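Local coordinates for protein CmeC (Campylobacter jejuni, PDB 4MT4) that forms an outer membrane channel as a three-subunit assembly and probably exports solutes as part of an efflux system, at residues F164-V167 against N168-N172; N224-N227 against Y228-A231; E192-V196 against G197-E201. One frame throughout, in Å; residues are numbered along the deposited sequence.

Contact 1: residues F164-V167 against N168-N172; sequences FNLV and NAYEN
The backbone amide of Tyr170 reaches the carbonyl oxygen of Leu166 at 2.8 Å from N to O, the shortest of four bonds that join residues 164-167 to the following turn. The other three repeat the same i to i+4 step, from Asn168 to Phe164, Ala169 to Asn165 and Glu171 to Val167. The side chains built on this scaffold follow its spacing. Leu166 has CG anti to its own nitrogen (chi1 175°), which sets the branch beside its carbonyl carbon, where it runs next to the Tyr170 ring and points the same way. Its CD1 rests 3.6 Å from Tyr170 CE2, and CG is equally close to that carbon, so aliphatic carbon lies against the CD2-CE2 part of the ring. The ring also borders the backbone: Tyr170 CD2 is 3.3 Å from Leu166 O, and Val167 CA sits at the ring edge near its plane. One residue on, Glu171 CG, beside its own backbone nitrogen (chi1 -74°), comes to 3.3 Å from Val167 O, so a methylene lies against a carbonyl that is already bonded to the Glu171 amide.

Asn168 uses its CB for the local contact, 3.3 Å from Phe164 O, and sends its ND2 across to Asn430 OD1 on helix 411-445, an oxygen that also receives ND2 of Asn172. Tyr170 stacks on Tyr250, and Phe164 meets Phe41 edge to face. Ala169 and Leu166 turn toward helix 201-236, whereas Phe164 and Val167 touch helix 411-445. The two segments are thus successive turns of one regular alpha-helix packed against both helices 201-236 and 411-445, as in the long helical barrel of outer membrane factors.

Contact 2: residues N224-N227 against Y228-A231; sequences NKEN and YLKA
Asn224 meets Tyr228 one turn later with both its backbone and its amide. Its carbonyl oxygen O lies 3.2 Å from Tyr228 CD2, while ND2 stands at the edge of the ring and in its plane. The Asn224 amide crosses the ring obliquely, brought there by CG anti to the backbone nitrogen (chi1 179°). Amide and ring planes are 70° apart, and OD1 of Asn224 approaches CE2 of Tyr228 to 3.7 Å.

Lys225 follows with a carbonyl shared by two amides. Its O accepts a bond of 3.0 Å from Leu229 N, and a weak, strongly bent one from Tyr228 N, a local i to i+3 link within the alpha-helix. The same oxygen is close to Leu229 CB. At its far end Lys225 forms a salt bridge to the adjacent residue, with NZ 2.9 Å from Glu226 OE2. The ammonium meets that oxygen on the anti side, somewhat out of the carboxylate plane.

Glu226 gives its carbonyl to Lys230 N in a nearly straight bond (164° at the hydrogen), and Lys230 CB packs against the same oxygen. Asn227 comes last: its O takes the amide of Ala231 at 3.3 Å from N to O, and its ND2 lies over one face of the Tyr228 ring. The tyrosine therefore meets one asparagine at its edge and another over a face.

The helix has neighbours in several directions. Asn224, Lys225 and Tyr228 turn to helix 129-195, touching Ala169, Tyr170 and Asn165, respectively. Leu229 touches both a loop, at Asn247 and Gln248, and the second subunit. Glu226, Asn227, Leu229 and Lys230 pack on Val374, Tyr371, Arg370 and Gly367 of that subunit, respectively, placing helix 201-236 between its own partner helix and helix 339-405 of the neighbouring chain.

Contact 3: residues E192-V196 against G197-E201; sequences EKFQV and GAVGE
A Schellman motif closes helix 129-195 as the chain turns toward helix 201-236, and Gly197 is its pivot. Its positive phi (81°), a region glycine enters readily, carries the backbone around so that two amides fold back onto the last helical turn. Gly197 N bonds to Phe194 O at 3.0 Å, and Ala198 N bonds to Lys193 O, at a modelled separation too short to be taken literally. Val199 N adds a weak bond to the same Lys193 oxygen.

An apolar cluster accompanies the turn. Lys193 CB lies 3.6 Å from Ala198 CB, and its extended chain crosses Val199 at about a right angle, with CG1 of Val199 3.7 Å from Lys193 CB. The other branch of Val199, CG2, packs at 3.7 Å on Phe194 CB. Phe194 swings its ring toward the loop with CG anti to the nitrogen (chi1 177°), so that CD1 comes within 3.5 Å of Val199 O and the amide of Glu201 lies at the ring edge. Gly200 occupies the N-cap of the next helix, and Glu201 sends its carboxylate to Arg395 of the second subunit.

A single water donates to both Phe194 O and Val199 O. Lys193 O and Phe194 O, at the end of the helix, thus take loop amides, and Phe194 O the water as well. Lysine methylenes, valine and phenylalanine pack carbon against carbon on a solvent-facing reversal, so the turn rests chiefly on its backbone bonds with modest apolar support.

In the fold
The three contacts trace one helical hairpin. Contact 3 reverses the chain between helices 129-195 and 201-236, and contacts 1 and 2 mark where the two arms lie against each other farther back. The centres of contacts 1 and 2 are about 9 Å apart and their side chains meet: Ala169 CB lies 3.4 Å from Asn224 ND2, and Asn165 CB 3.6 Å from Tyr228 CE1. Contact 3 is remote, its centre about 39 Å from that of contact 1 and 42 Å from that of contact 2. None of them includes the residues around the bound diester ligand, Cys1, Ile124, Asp125 and Leu126. Contacts 2 and 3 both border the second subunit.

Contact 1: residues F164-V167 against N168-N172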
ATOM      1  N   PHE B 164     -12.610 -21.783   6.585  1.00 41.96           N
ATOM      2  CA  PHE B 164     -13.502 -22.428   5.630  1.00 47.07           C
ATOM      3  C   PHE B 164     -12.797 -22.746   4.315  1.00 58.29           C
ATOM      4  O   PHE B 164     -13.091 -23.756   3.675  1.00 46.50           O
ATOM      5  CB  PHE B 164     -14.726 -21.548   5.373  1.00 46.77           C
ATOM      6  CG  PHE B 164     -15.800 -21.688   6.415  1.00 52.43           C
ATOM      7  CD1 PHE B 164     -16.091 -22.928   6.961  1.00 46.52           C
ATOM      8  CD2 PHE B 164     -16.509 -20.583   6.858  1.00 45.71           C
ATOM      9  CE1 PHE B 164     -17.075 -23.066   7.921  1.00 46.51           C
ATOM     10  CE2 PHE B 164     -17.495 -20.714   7.821  1.00 50.72           C
ATOM     11  CZ  PHE B 164     -17.778 -21.958   8.354  1.00 46.92           C
ATOM     12  N   ASN B 165     -11.870 -21.881   3.912  1.00 44.89           N
ATOM     13  CA  ASN B 165     -11.048 -22.142   2.737  1.00 47.54           C
ATOM     14  C   ASN B 165     -10.107 -23.314   2.985  1.00 55.34           C
ATOM     15  O   ASN B 165      -9.757 -24.052   2.062  1.00 56.41           O
ATOM     16  CB  ASN B 165     -10.247 -20.901   2.344  1.00 43.56           C
ATOM     17  CG  ASN B 165     -11.099 -19.840   1.677  1.00 48.03           C
ATOM     18  OD1 ASN B 165     -12.156 -20.136   1.120  1.00 61.22           O
ATOM     19  ND2 ASN B 165     -10.637 -18.596   1.725  1.00 51.80           N
ATOM     20  N   LEU B 166      -9.702 -23.480   4.241  1.00 49.16           N
ATOM     21  CA  LEU B 166      -8.846 -24.593   4.629  1.00 55.37           C
ATOM     22  C   LEU B 166      -9.621 -25.908   4.607  1.00 50.71           C
ATOM     23  O   LEU B 166      -9.130 -26.916   4.098  1.00 46.11           O
ATOM     24  CB  LEU B 166      -8.254 -24.359   6.018  1.00 38.20           C
ATOM     25  CG  LEU B 166      -7.439 -25.523   6.583  1.00 44.17           C
ATOM     26  CD1 LEU B 166      -6.244 -25.828   5.688  1.00 42.65           C
ATOM     27  CD2 LEU B 166      -6.992 -25.238   8.007  1.00 52.16           C
ATOM     28  N   VAL B 167     -10.830 -25.888   5.162  1.00 43.93           N
ATOM     29  CA  VAL B 167     -11.696 -27.063   5.162  1.00 53.68           C
ATOM     30  C   VAL B 167     -12.052 -27.449   3.731  1.00 48.63           C
ATOM     31  O   VAL B 167     -12.131 -28.629   3.392  1.00 50.28           O
ATOM     32  CB  VAL B 167     -12.991 -26.822   5.967  1.00 59.71           C
ATOM     33  CG1 VAL B 167     -13.846 -28.073   5.983  1.00 41.94           C
ATOM     34  CG2 VAL B 167     -12.661 -26.389   7.386  1.00 44.91           C
ATOM     35  N   ASN B 168     -12.265 -26.436   2.899  1.00 49.98           N
ATOM     36  CA  ASN B 168     -12.515 -26.634   1.478  1.00 41.47           C
ATOM     37  C   ASN B 168     -11.322 -27.322   0.825  1.00 54.41           C
ATOM     38  O   ASN B 168     -11.479 -28.192  -0.030  1.00 54.29           O
ATOM     39  CB  ASN B 168     -12.795 -25.293   0.800  1.00 38.68           C
ATOM     40  CG  ASN B 168     -13.407 -25.440  -0.580  1.00 46.40           C
ATOM     41  OD1 ASN B 168     -13.770 -24.448  -1.211  1.00 53.53           O
ATOM     42  ND2 ASN B 168     -13.536 -26.674  -1.051  1.00 55.48           N
ATOM     43  N   ALA B 169     -10.127 -26.924   1.245  1.00 53.21           N
ATOM     44  CA  ALA B 169      -8.896 -27.487   0.711  1.00 46.37           C
ATOM     45  C   ALA B 169      -8.698 -28.925   1.178  1.00 57.13           C
ATOM     46  O   ALA B 169      -8.198 -29.763   0.431  1.00 48.98           O
ATOM     47  CB  ALA B 169      -7.709 -26.630   1.111  1.00 42.75           C
ATOM     48  N   TYR B 170      -9.098 -29.205   2.415  1.00 49.47           N
ATOM     49  CA  TYR B 170      -9.030 -30.559   2.951  1.00 55.03           C
ATOM     50  C   TYR B 170      -9.974 -31.494   2.199  1.00 53.34           C
ATOM     51  O   TYR B 170      -9.609 -32.621   1.862  1.00 61.80           O
ATOM     52  CB  TYR B 170      -9.368 -30.573   4.444  1.00 45.24           C
ATOM     53  CG  TYR B 170      -8.183 -30.364   5.361  1.00 62.36           C
ATOM     54  CD1 TYR B 170      -7.161 -31.304   5.435  1.00 54.09           C
ATOM     55  CD2 TYR B 170      -8.098 -29.239   6.172  1.00 57.32           C
ATOM     56  CE1 TYR B 170      -6.078 -31.119   6.277  1.00 61.72           C
ATOM     57  CE2 TYR B 170      -7.021 -29.048   7.020  1.00 51.49           C
ATOM     58  CZ  TYR B 170      -6.014 -29.990   7.068  1.00 62.59           C
ATOM     59  OH  TYR B 170      -4.943 -29.796   7.912  1.00 74.02           O
ATOM     60  N   GLU B 171     -11.186 -31.011   1.940  1.00 53.24           N
ATOM     61  CA  GLU B 171     -12.211 -31.795   1.259  1.00 59.75           C
ATOM     62  C   GLU B 171     -11.803 -32.155  -0.165  1.00 65.34           C
ATOM     63  O   GLU B 171     -11.977 -33.294  -0.599  1.00 61.59           O
ATOM     64  CB  GLU B 171     -13.538 -31.035   1.245  1.00 59.49           C
ATOM     65  CG  GLU B 171     -14.249 -31.009   2.589  1.00 65.86           C
ATOM     66  CD  GLU B 171     -14.828 -32.359   2.964  1.00 84.84           C
ATOM     67  OE1 GLU B 171     -15.847 -32.756   2.360  1.00 75.15           O
ATOM     68  OE2 GLU B 171     -14.262 -33.024   3.857  1.00 79.82           O
ATOM     69  N   ASN B 172     -11.263 -31.180  -0.891  1.00 59.97           N
ATOM     70  CA  ASN B 172     -10.806 -31.418  -2.254  1.00 52.87           C
ATOM     71  C   ASN B 172      -9.590 -32.338  -2.288  1.00 63.02           C
ATOM     72  O   ASN B 172      -9.436 -33.143  -3.208  1.00 61.08           O
ATOM     73  CB  ASN B 172     -10.482 -30.097  -2.953  1.00 44.44           C
ATOM     74  CG  ASN B 172     -11.725 -29.306  -3.308  1.00 50.23           C
ATOM     75  OD1 ASN B 172     -12.827 -29.849  -3.355  1.00 60.13           O
ATOM     76  ND2 ASN B 172     -11.549 -28.016  -3.570  1.00 54.80           N
TER

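Contact 2: residues N224-N227 against Y228-A231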
ATOM      1  N   ASN B 224      -2.367 -26.626  -2.280  1.00 50.11           N
ATOM      2  CA  ASN B 224      -3.416 -25.651  -2.020  1.00 51.94           C
ATOM      3  C   ASN B 224      -3.858 -25.693  -0.563  1.00 58.80           C
ATOM      4  O   ASN B 224      -4.243 -24.676   0.015  1.00 51.59           O
ATOM      5  CB  ASN B 224      -4.610 -25.901  -2.943  1.00 44.53           C
ATOM      6  CG  ASN B 224      -5.752 -24.936  -2.699  1.00 60.84           C
ATOM      7  OD1 ASN B 224      -5.746 -23.811  -3.199  1.00 77.70           O
ATOM      8  ND2 ASN B 224      -6.745 -25.375  -1.935  1.00 54.68           N
ATOM      9  N   LYS B 225      -3.794 -26.882   0.026  1.00 53.04           N
ATOM     10  CA  LYS B 225      -4.160 -27.075   1.422  1.00 54.36           C
ATOM     11  C   LYS B 225      -3.108 -26.465   2.343  1.00 57.84           C
ATOM     12  O   LYS B 225      -3.437 -25.839   3.352  1.00 56.21           O
ATOM     13  CB  LYS B 225      -4.341 -28.567   1.718  1.00 47.78           C
ATOM     14  CG  LYS B 225      -4.892 -28.884   3.100  1.00 44.61           C
ATOM     15  CD  LYS B 225      -3.783 -29.167   4.108  1.00 60.75           C
ATOM     16  CE  LYS B 225      -2.838 -30.254   3.617  1.00 61.75           C
ATOM     17  NZ  LYS B 225      -1.828 -30.624   4.647  1.00 72.82           N
ATOM     18  N   GLU B 226      -1.841 -26.655   1.989  1.00 54.08           N
ATOM     19  CA  GLU B 226      -0.736 -26.118   2.773  1.00 55.20           C
ATOM     20  C   GLU B 226      -0.715 -24.593   2.745  1.00 66.79           C
ATOM     21  O   GLU B 226      -0.256 -23.957   3.694  1.00 61.45           O
ATOM     22  CB  GLU B 226       0.597 -26.666   2.262  1.00 44.00           C
ATOM     23  CG  GLU B 226       0.886 -28.090   2.703  1.00 67.40           C
ATOM     24  CD  GLU B 226       1.143 -28.192   4.195  1.00 61.97           C
ATOM     25  OE1 GLU B 226       1.736 -27.250   4.764  1.00 70.68           O
ATOM     26  OE2 GLU B 226       0.753 -29.213   4.800  1.00 72.04           O
ATOM     27  N   ASN B 227      -1.212 -24.015   1.656  1.00 58.41           N
ATOM     28  CA  ASN B 227      -1.247 -22.564   1.508  1.00 59.39           C
ATOM     29  C   ASN B 227      -2.223 -21.913   2.479  1.00 58.55           C
ATOM     30  O   ASN B 227      -1.948 -20.846   3.029  1.00 66.55           O
ATOM     31  CB  ASN B 227      -1.612 -22.181   0.073  1.00 55.98           C
ATOM     32  CG  ASN B 227      -1.575 -20.681  -0.158  1.00 65.31           C
ATOM     33  OD1 ASN B 227      -0.506 -20.097  -0.331  1.00 78.74           O
ATOM     34  ND2 ASN B 227      -2.744 -20.052  -0.163  1.00 66.20           N
ATOM     35  N   TYR B 228      -3.366 -22.562   2.682  1.00 55.46           N
ATOM     36  CA  TYR B 228      -4.393 -22.044   3.576  1.00 60.76           C
ATOM     37  C   TYR B 228      -4.125 -22.444   5.022  1.00 62.31           C
ATOM     38  O   TYR B 228      -4.618 -21.806   5.950  1.00 53.76           O
ATOM     39  CB  TYR B 228      -5.777 -22.525   3.140  1.00 44.62           C
ATOM     40  CG  TYR B 228      -6.313 -21.796   1.929  1.00 56.17           C
ATOM     41  CD1 TYR B 228      -6.695 -20.463   2.011  1.00 41.47           C
ATOM     42  CD2 TYR B 228      -6.442 -22.440   0.705  1.00 50.53           C
ATOM     43  CE1 TYR B 228      -7.187 -19.790   0.910  1.00 47.42           C
ATOM     44  CE2 TYR B 228      -6.935 -21.774  -0.403  1.00 53.56           C
ATOM     45  CZ  TYR B 228      -7.305 -20.449  -0.294  1.00 56.10           C
ATOM     46  OH  TYR B 228      -7.796 -19.779  -1.391  1.00 69.16           O
ATOM     47  N   LEU B 229      -3.345 -23.504   5.208  1.00 53.60           N
ATOM     48  CA  LEU B 229      -2.921 -23.900   6.544  1.00 56.05           C
ATOM     49  C   LEU B 229      -1.959 -22.850   7.087  1.00 58.85           C
ATOM     50  O   LEU B 229      -2.083 -22.413   8.232  1.00 53.65           O
ATOM     51  CB  LEU B 229      -2.259 -25.279   6.531  1.00 51.59           C
ATOM     52  CG  LEU B 229      -2.665 -26.250   7.646  1.00 56.14           C
ATOM     53  CD1 LEU B 229      -1.643 -27.370   7.785  1.00 65.06           C
ATOM     54  CD2 LEU B 229      -2.867 -25.535   8.977  1.00 53.00           C
ATOM     55  N   LYS B 230      -1.004 -22.451   6.251  1.00 51.08           N
ATOM     56  CA  LYS B 230      -0.064 -21.391   6.596  1.00 54.94           C
ATOM     57  C   LYS B 230      -0.794 -20.095   6.925  1.00 63.69           C
ATOM     58  O   LYS B 230      -0.470 -19.418   7.899  1.00 52.57           O
ATOM     59  CB  LYS B 230       0.921 -21.153   5.449  1.00 51.40           C
ATOM     60  CG  LYS B 230       1.628 -19.804   5.511  1.00 64.50           C
ATOM     61  CD  LYS B 230       2.252 -19.437   4.172  1.00 58.66           C
ATOM     62  CE  LYS B 230       2.771 -18.006   4.178  1.00 60.80           C
ATOM     63  NZ  LYS B 230       3.308 -17.601   2.849  1.00 74.52           N
ATOM     64  N   ALA B 231      -1.783 -19.761   6.100  1.00 50.51           N
ATOM     65  CA  ALA B 231      -2.564 -18.542   6.277  1.00 54.26           C
ATOM     66  C   ALA B 231      -3.294 -18.528   7.616  1.00 56.26           C
ATOM     67  O   ALA B 231      -3.406 -17.487   8.258  1.00 55.63           O
ATOM     68  CB  ALA B 231      -3.554 -18.381   5.132  1.00 40.26           C
TER

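Contact 3: residues E192-V196 against G197-E201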
ATOM      1  N   GLU B 192      -1.624 -55.756 -15.469  1.00 48.36           N
ATOM      2  CA  GLU B 192      -1.648 -57.213 -15.400  1.00 63.20           C
ATOM      3  C   GLU B 192      -2.221 -57.803 -16.683  1.00 61.29           C
ATOM      4  O   GLU B 192      -1.678 -58.759 -17.233  1.00 59.76           O
ATOM      5  CB  GLU B 192      -2.462 -57.692 -14.196  1.00 63.90           C
ATOM      6  CG  GLU B 192      -1.861 -57.319 -12.847  1.00 59.28           C
ATOM      7  CD  GLU B 192      -2.664 -57.862 -11.678  1.00 91.64           C
ATOM      8  OE1 GLU B 192      -3.599 -58.656 -11.916  1.00 84.06           O
ATOM      9  OE2 GLU B 192      -2.363 -57.496 -10.522  1.00102.22           O
ATOM     10  N   LYS B 193      -3.321 -57.223 -17.155  1.00 51.37           N
ATOM     11  CA  LYS B 193      -3.964 -57.670 -18.384  1.00 55.36           C
ATOM     12  C   LYS B 193      -3.038 -57.526 -19.588  1.00 61.56           C
ATOM     13  O   LYS B 193      -3.103 -58.313 -20.532  1.00 59.48           O
ATOM     14  CB  LYS B 193      -5.256 -56.887 -18.629  1.00 53.75           C
ATOM     15  CG  LYS B 193      -6.435 -57.326 -17.778  1.00 48.84           C
ATOM     16  CD  LYS B 193      -7.718 -56.655 -18.244  1.00 46.03           C
ATOM     17  CE  LYS B 193      -8.929 -57.183 -17.496  1.00 62.88           C
ATOM     18  NZ  LYS B 193     -10.192 -56.602 -18.024  1.00 60.07           N
ATOM     19  N   PHE B 194      -2.174 -56.518 -19.546  1.00 50.28           N
ATOM     20  CA  PHE B 194      -1.252 -56.249 -20.644  1.00 62.39           C
ATOM     21  C   PHE B 194      -0.206 -57.347 -20.805  1.00 63.96           C
ATOM     22  O   PHE B 194       0.102 -57.766 -21.919  1.00 61.03           O
ATOM     23  CB  PHE B 194      -0.558 -54.903 -20.433  1.00 47.26           C
ATOM     24  CG  PHE B 194       0.455 -54.574 -21.490  1.00 49.56           C
ATOM     25  CD1 PHE B 194       0.055 -54.080 -22.720  1.00 47.45           C
ATOM     26  CD2 PHE B 194       1.808 -54.756 -21.253  1.00 45.49           C
ATOM     27  CE1 PHE B 194       0.984 -53.777 -23.696  1.00 52.61           C
ATOM     28  CE2 PHE B 194       2.742 -54.455 -22.224  1.00 48.63           C
ATOM     29  CZ  PHE B 194       2.330 -53.964 -23.448  1.00 45.72           C
ATOM     30  N   GLN B 195       0.336 -57.805 -19.682  1.00 53.56           N
ATOM     31  CA  GLN B 195       1.410 -58.790 -19.691  1.00 66.51           C
ATOM     32  C   GLN B 195       0.927 -60.170 -20.141  1.00 68.89           C
ATOM     33  O   GLN B 195       1.727 -61.008 -20.555  1.00 80.47           O
ATOM     34  CB  GLN B 195       2.049 -58.876 -18.302  1.00 73.46           C
ATOM     35  CG  GLN B 195       2.793 -57.613 -17.898  1.00 63.48           C
ATOM     36  CD  GLN B 195       2.783 -57.382 -16.402  1.00 81.78           C
ATOM     37  OE1 GLN B 195       2.113 -58.096 -15.660  1.00 91.66           O
ATOM     38  NE2 GLN B 195       3.528 -56.379 -15.949  1.00101.07           N
ATOM     39  N   VAL B 196      -0.382 -60.396 -20.068  1.00 63.07           N
ATOM     40  CA  VAL B 196      -0.967 -61.642 -20.551  1.00 68.77           C
ATOM     41  C   VAL B 196      -1.701 -61.412 -21.872  1.00 59.37           C
ATOM     42  O   VAL B 196      -2.302 -62.331 -22.429  1.00 85.11           O
ATOM     43  CB  VAL B 196      -1.933 -62.252 -19.519  1.00 62.91           C
ATOM     44  CG1 VAL B 196      -1.189 -62.589 -18.236  1.00 55.21           C
ATOM     45  CG2 VAL B 196      -3.087 -61.305 -19.239  1.00 65.37           C
ATOM     46  N   GLY B 197      -1.645 -60.178 -22.363  1.00 70.09           N
ATOM     47  CA  GLY B 197      -2.185 -59.840 -23.668  1.00 54.83           C
ATOM     48  C   GLY B 197      -3.683 -59.603 -23.705  1.00 48.82           C
ATOM     49  O   GLY B 197      -4.327 -59.846 -24.724  1.00 57.74           O
ATOM     50  N   ALA B 198      -4.240 -59.120 -22.598  1.00 54.06           N
ATOM     51  CA  ALA B 198      -5.677 -58.883 -22.515  1.00 46.24           C
ATOM     52  C   ALA B 198      -6.038 -57.438 -22.862  1.00 60.09           C
ATOM     53  O   ALA B 198      -7.186 -57.144 -23.195  1.00 56.21           O
ATOM     54  CB  ALA B 198      -6.192 -59.237 -21.130  1.00 53.04           C
ATOM     55  N   VAL B 199      -5.064 -56.537 -22.770  1.00 54.41           N
ATOM     56  CA  VAL B 199      -5.257 -55.158 -23.209  1.00 54.98           C
ATOM     57  C   VAL B 199      -4.087 -54.714 -24.079  1.00 47.60           C
ATOM     58  O   VAL B 199      -2.986 -55.255 -23.980  1.00 49.44           O
ATOM     59  CB  VAL B 199      -5.412 -54.179 -22.020  1.00 61.34           C
ATOM     60  CG1 VAL B 199      -6.638 -54.526 -21.189  1.00 56.22           C
ATOM     61  CG2 VAL B 199      -4.162 -54.176 -21.162  1.00 56.03           C
ATOM     62  N   GLY B 200      -4.334 -53.730 -24.936  1.00 44.54           N
ATOM     63  CA  GLY B 200      -3.314 -53.236 -25.840  1.00 47.06           C
ATOM     64  C   GLY B 200      -2.471 -52.130 -25.240  1.00 61.09           C
ATOM     65  O   GLY B 200      -2.733 -51.661 -24.132  1.00 52.13           O
ATOM     66  N   GLU B 201      -1.449 -51.717 -25.982  1.00 56.97           N
ATOM     67  CA  GLU B 201      -0.554 -50.651 -25.549  1.00 46.07           C
ATOM     68  C   GLU B 201      -1.304 -49.329 -25.427  1.00 63.15           C
ATOM     69  O   GLU B 201      -0.975 -48.489 -24.591  1.00 52.09           O
ATOM     70  CB  GLU B 201       0.615 -50.505 -26.526  1.00 48.28           C
ATOM     71  CG  GLU B 201       1.620 -49.430 -26.151  1.00 71.15           C
ATOM     72  CD  GLU B 201       2.735 -49.300 -27.169  1.00 74.09           C
ATOM     73  OE1 GLU B 201       2.693 -50.009 -28.195  1.00 73.94           O
ATOM     74  OE2 GLU B 201       3.653 -48.485 -26.941  1.00 75.59           O
TER
HETATM   75  O   HOH W   1      -0.690 -56.944 -24.528  1.00 55.87           O